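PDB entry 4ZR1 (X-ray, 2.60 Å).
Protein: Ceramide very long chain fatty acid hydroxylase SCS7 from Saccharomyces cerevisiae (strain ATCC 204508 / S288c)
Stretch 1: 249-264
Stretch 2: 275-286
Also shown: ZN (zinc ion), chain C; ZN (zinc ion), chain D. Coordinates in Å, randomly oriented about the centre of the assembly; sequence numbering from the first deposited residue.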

# COMPACT_ATOMS: atom_id res chain seq x y z
N LYS A 249 1.05 8.15 -13.20
CA LYS A 249 0.23 7.40 -14.14
C LYS A 249 0.47 5.91 -13.94
O LYS A 249 -0.46 5.11 -13.97
CB LYS A 249 0.51 7.81 -15.59
CG LYS A 249 -0.02 6.80 -16.61
CD LYS A 249 -0.01 7.32 -18.04
CE LYS A 249 0.03 6.18 -19.05
NZ LYS A 249 1.02 5.13 -18.66
N TYR A 250 1.73 5.56 -13.71
CA TYR A 250 2.14 4.17 -13.57
C TYR A 250 1.51 3.51 -12.34
O TYR A 250 0.94 2.42 -12.42
CB TYR A 250 3.66 4.08 -13.48
CG TYR A 250 4.20 2.68 -13.45
CD1 TYR A 250 4.37 1.96 -14.62
CD2 TYR A 250 4.57 2.08 -12.25
CE1 TYR A 250 4.88 0.68 -14.60
CE2 TYR A 250 5.08 0.80 -12.21
CZ TYR A 250 5.23 0.10 -13.39
OH TYR A 250 5.74 -1.18 -13.36
N HIS A 251 1.61 4.18 -11.21
CA HIS A 251 1.08 3.62 -9.98
C HIS A 251 -0.45 3.57 -9.98
O HIS A 251 -1.05 2.61 -9.52
CB HIS A 251 1.56 4.40 -8.77
CG HIS A 251 0.95 3.93 -7.49
ND1 HIS A 251 1.22 2.69 -6.96
CD2 HIS A 251 0.05 4.51 -6.67
CE1 HIS A 251 0.52 2.53 -5.85
NE2 HIS A 251 -0.20 3.62 -5.65
N LEU A 252 -1.06 4.63 -10.50
CA LEU A 252 -2.51 4.69 -10.58
C LEU A 252 -3.07 3.58 -11.46
O LEU A 252 -4.18 3.10 -11.24
CB LEU A 252 -2.96 6.05 -11.10
CG LEU A 252 -3.51 7.04 -10.07
CD1 LEU A 252 -2.74 7.00 -8.77
CD2 LEU A 252 -3.49 8.44 -10.63
N GLU A 253 -2.29 3.15 -12.45
CA GLU A 253 -2.73 2.05 -13.30
C GLU A 253 -2.66 0.73 -12.53
O GLU A 253 -3.39 -0.21 -12.84
CB GLU A 253 -1.91 1.97 -14.58
CG GLU A 253 -2.27 3.02 -15.61
CD GLU A 253 -1.50 2.84 -16.90
OE1 GLU A 253 -0.75 1.85 -17.02
OE2 GLU A 253 -1.64 3.71 -17.79
N HIS A 254 -1.79 0.67 -11.54
CA HIS A 254 -1.74 -0.49 -10.66
C HIS A 254 -3.07 -0.61 -9.90
O HIS A 254 -3.51 -1.70 -9.55
CB HIS A 254 -0.57 -0.39 -9.68
CG HIS A 254 -0.66 -1.36 -8.55
ND1 HIS A 254 -0.20 -2.65 -8.64
CD2 HIS A 254 -1.17 -1.23 -7.30
CE1 HIS A 254 -0.42 -3.28 -7.50
NE2 HIS A 254 -1.01 -2.43 -6.67
N HIS A 255 -3.68 0.53 -9.65
CA HIS A 255 -4.96 0.61 -8.97
C HIS A 255 -6.15 0.39 -9.92
O HIS A 255 -7.00 -0.45 -9.66
CB HIS A 255 -5.08 1.96 -8.27
CG HIS A 255 -4.33 2.05 -6.98
ND1 HIS A 255 -4.77 1.45 -5.82
CD2 HIS A 255 -3.17 2.67 -6.66
CE1 HIS A 255 -3.91 1.69 -4.84
NE2 HIS A 255 -2.93 2.43 -5.33
N TYR A 256 -6.19 1.15 -11.01
CA TYR A 256 -7.39 1.20 -11.83
C TYR A 256 -7.27 0.49 -13.18
O TYR A 256 -8.05 0.77 -14.09
CB TYR A 256 -7.78 2.66 -12.08
CG TYR A 256 -7.90 3.49 -10.83
CD1 TYR A 256 -9.08 3.52 -10.09
CD2 TYR A 256 -6.83 4.26 -10.40
CE1 TYR A 256 -9.18 4.29 -8.94
CE2 TYR A 256 -6.92 5.03 -9.27
CZ TYR A 256 -8.09 5.04 -8.54
OH TYR A 256 -8.17 5.82 -7.41
N LYS A 257 -6.32 -0.43 -13.31
CA LYS A 257 -6.16 -1.16 -14.57
C LYS A 257 -5.67 -2.59 -14.36
O LYS A 257 -6.27 -3.55 -14.86
CB LYS A 257 -5.21 -0.41 -15.49
CG LYS A 257 -4.98 -1.08 -16.83
CD LYS A 257 -4.16 -0.18 -17.74
CE LYS A 257 -3.96 -0.78 -19.12
NZ LYS A 257 -3.17 0.15 -19.98
N ASN A 258 -4.56 -2.73 -13.63
CA ASN A 258 -3.96 -4.04 -13.39
C ASN A 258 -3.15 -4.06 -12.09
O ASN A 258 -2.13 -3.37 -11.99
CB ASN A 258 -3.07 -4.43 -14.58
CG ASN A 258 -2.74 -5.92 -14.61
OD1 ASN A 258 -2.46 -6.53 -13.58
ND2 ASN A 258 -2.77 -6.51 -15.80
N TYR A 259 -3.59 -4.85 -11.11
CA TYR A 259 -2.87 -4.99 -9.85
C TYR A 259 -2.09 -6.31 -9.79
O TYR A 259 -1.70 -6.76 -8.72
CB TYR A 259 -3.83 -4.88 -8.65
CG TYR A 259 -4.91 -5.94 -8.56
CD1 TYR A 259 -6.10 -5.81 -9.26
CD2 TYR A 259 -4.76 -7.05 -7.73
CE1 TYR A 259 -7.10 -6.77 -9.17
CE2 TYR A 259 -5.75 -8.01 -7.62
CZ TYR A 259 -6.92 -7.87 -8.35
OH TYR A 259 -7.90 -8.83 -8.24
N GLN A 260 -1.88 -6.92 -10.95
CA GLN A 260 -0.95 -8.05 -11.06
C GLN A 260 0.40 -7.54 -11.55
O GLN A 260 1.36 -8.31 -11.67
CB GLN A 260 -1.49 -9.13 -12.00
CG GLN A 260 -2.54 -10.02 -11.37
CD GLN A 260 -3.90 -9.36 -11.29
OE1 GLN A 260 -4.40 -8.79 -12.26
NE2 GLN A 260 -4.50 -9.42 -10.11
N LEU A 261 0.46 -6.24 -11.82
CA LEU A 261 1.68 -5.58 -12.28
C LEU A 261 1.88 -4.24 -11.56
O LEU A 261 1.01 -3.81 -10.79
CB LEU A 261 1.62 -5.35 -13.78
CG LEU A 261 1.40 -6.57 -14.67
CD1 LEU A 261 1.12 -6.12 -16.08
CD2 LEU A 261 2.60 -7.51 -14.63
N GLY A 262 3.01 -3.59 -11.82
CA GLY A 262 3.28 -2.25 -11.31
C GLY A 262 3.50 -2.19 -9.81
O GLY A 262 2.99 -1.28 -9.14
N PHE A 263 4.26 -3.14 -9.28
CA PHE A 263 4.48 -3.23 -7.84
C PHE A 263 5.47 -2.19 -7.31
O PHE A 263 5.44 -1.86 -6.12
CB PHE A 263 4.95 -4.63 -7.46
CG PHE A 263 3.98 -5.70 -7.87
CD1 PHE A 263 2.74 -5.80 -7.25
CD2 PHE A 263 4.29 -6.61 -8.87
CE1 PHE A 263 1.83 -6.79 -7.62
CE2 PHE A 263 3.39 -7.59 -9.24
CZ PHE A 263 2.16 -7.68 -8.62
N GLY A 264 6.33 -1.66 -8.17
CA GLY A 264 7.23 -0.61 -7.75
C GLY A 264 6.50 0.72 -7.68
O GLY A 264 5.75 1.04 -8.60
N GLY A 275 10.21 -8.62 -14.46
CA GLY A 275 9.18 -8.81 -15.47
C GLY A 275 7.77 -8.68 -14.94
O GLY A 275 6.94 -9.57 -15.13
N THR A 276 7.50 -7.58 -14.25
CA THR A 276 6.14 -7.25 -13.84
C THR A 276 5.82 -5.82 -14.24
O THR A 276 4.87 -5.23 -13.72
CB THR A 276 5.93 -7.42 -12.32
OG1 THR A 276 6.92 -6.67 -11.60
CG2 THR A 276 6.00 -8.88 -11.91
N TYR A 277 6.61 -5.26 -15.15
CA TYR A 277 6.39 -3.89 -15.63
C TYR A 277 4.95 -3.71 -16.10
O TYR A 277 4.31 -4.66 -16.57
CB TYR A 277 7.37 -3.54 -16.75
CG TYR A 277 7.27 -2.10 -17.22
CD1 TYR A 277 7.70 -1.05 -16.40
CD2 TYR A 277 6.77 -1.78 -18.48
CE1 TYR A 277 7.61 0.26 -16.82
CE2 TYR A 277 6.68 -0.46 -18.90
CZ TYR A 277 7.10 0.55 -18.06
OH TYR A 277 7.02 1.86 -18.46
N LEU A 278 4.43 -2.49 -15.97
CA LEU A 278 3.06 -2.20 -16.38
C LEU A 278 3.07 -1.35 -17.65
O LEU A 278 2.90 -0.13 -17.61
CB LEU A 278 2.32 -1.48 -15.24
CG LEU A 278 0.80 -1.37 -15.33
CD1 LEU A 278 0.18 -2.71 -15.64
CD2 LEU A 278 0.24 -0.81 -14.03
N GLY A 279 3.28 -2.01 -18.79
CA GLY A 279 3.39 -1.33 -20.07
C GLY A 279 2.05 -0.84 -20.61
O GLY A 279 1.02 -1.06 -19.98
N PRO A 280 2.06 -0.18 -21.78
CA PRO A 280 0.83 0.45 -22.27
C PRO A 280 -0.24 -0.45 -22.92
O PRO A 280 -1.31 0.08 -23.20
CB PRO A 280 1.36 1.50 -23.27
CG PRO A 280 2.70 0.97 -23.71
CD PRO A 280 3.26 0.24 -22.53
N ASP A 281 0.05 -1.75 -23.12
CA ASP A 281 -0.90 -2.77 -23.61
C ASP A 281 -1.01 -3.93 -22.60
O ASP A 281 -1.32 -5.06 -22.95
CB ASP A 281 -0.48 -3.28 -25.00
CG ASP A 281 0.68 -4.29 -24.97
OD1 ASP A 281 1.09 -4.77 -23.89
OD2 ASP A 281 1.22 -4.58 -26.06
N ALA A 282 -0.68 -3.64 -21.35
CA ALA A 282 -1.00 -4.55 -20.27
C ALA A 282 -2.50 -4.81 -20.22
O ALA A 282 -3.27 -3.90 -20.48
CB ALA A 282 -0.50 -3.97 -18.95
N PRO A 283 -2.90 -6.05 -19.93
CA PRO A 283 -4.32 -6.42 -19.87
C PRO A 283 -5.01 -5.80 -18.65
O PRO A 283 -4.34 -5.38 -17.70
CB PRO A 283 -4.29 -7.94 -19.75
CG PRO A 283 -2.88 -8.35 -20.04
CD PRO A 283 -2.03 -7.21 -19.65
N LEU A 284 -6.33 -5.77 -18.67
CA LEU A 284 -7.09 -5.42 -17.48
C LEU A 284 -7.07 -6.61 -16.51
O LEU A 284 -6.76 -7.74 -16.91
CB LEU A 284 -8.53 -5.05 -17.83
CG LEU A 284 -8.75 -3.92 -18.84
CD1 LEU A 284 -10.24 -3.68 -19.07
CD2 LEU A 284 -8.07 -2.65 -18.39
N SER A 285 -7.38 -6.36 -15.24
CA SER A 285 -7.48 -7.45 -14.28
C SER A 285 -8.87 -8.08 -14.37
O SER A 285 -9.83 -7.44 -14.80
CB SER A 285 -7.18 -6.95 -12.87
OG SER A 285 -5.78 -6.75 -12.69
N LYS A 286 -8.97 -9.35 -13.99
CA LYS A 286 -10.22 -10.08 -14.18
C LYS A 286 -11.24 -9.66 -13.13
O LYS A 286 -10.89 -9.39 -11.99
CB LYS A 286 -9.99 -11.60 -14.16
CG LYS A 286 -9.47 -12.20 -12.86
CD LYS A 286 -9.03 -13.66 -13.08
CE LYS A 286 -8.59 -14.35 -11.79
NZ LYS A 286 -9.74 -14.68 -10.89
ZN ZN C . -1.67 3.35 -4.02
ZN ZN D . -1.15 -2.81 -4.56

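Leu278 is the apolar peg of this contact, which buries 881 Å², both sides summed; Leu278 and Glu253 are both buried. Its CA-to-CB bond points toward stretch 1, and with chi1 at t and chi2 at p its two methyls part: CD2 lies 3.6 Å from Glu253 CB and 3.5 Å from His254 N on the helix, while CD1 sits 3.5 Å from Leu261 CB and 3.8 Å from Asn258 CB in the following loop. One branched side chain thus spans helix and loop. Leu261 answers it and also reaches Ala282, CD1 to CB at 3.9 Å. Gly262 suits its place twice over: its phi is positive, and an ideal CB would come 3.1 Å from Leu278 CD2.

Tyr250 extends this core. Its CE1 packs 3.4 Å from Leu278 CB, its ring lies slid apart from that of Tyr277, and its OH accepts a hydrogen bond from Leu278 N at 3.2 Å, so peg and backbone are fixed together. Nearby, Gly262 N donates almost straight to Thr276 O at 3.1 Å.

Farther out, polar groups pair with the extended backbone. Asn258 ND2 donates to Pro283 O at 2.7 Å, while its OD1 accepts from Gln260 N, 2.7 Å away, bracing the amide. Two weak bonds complete the edge: Ser285 N to Lys257 O at 3.0 Å and Tyr259 N to Ser285 OG at 3.3 Å.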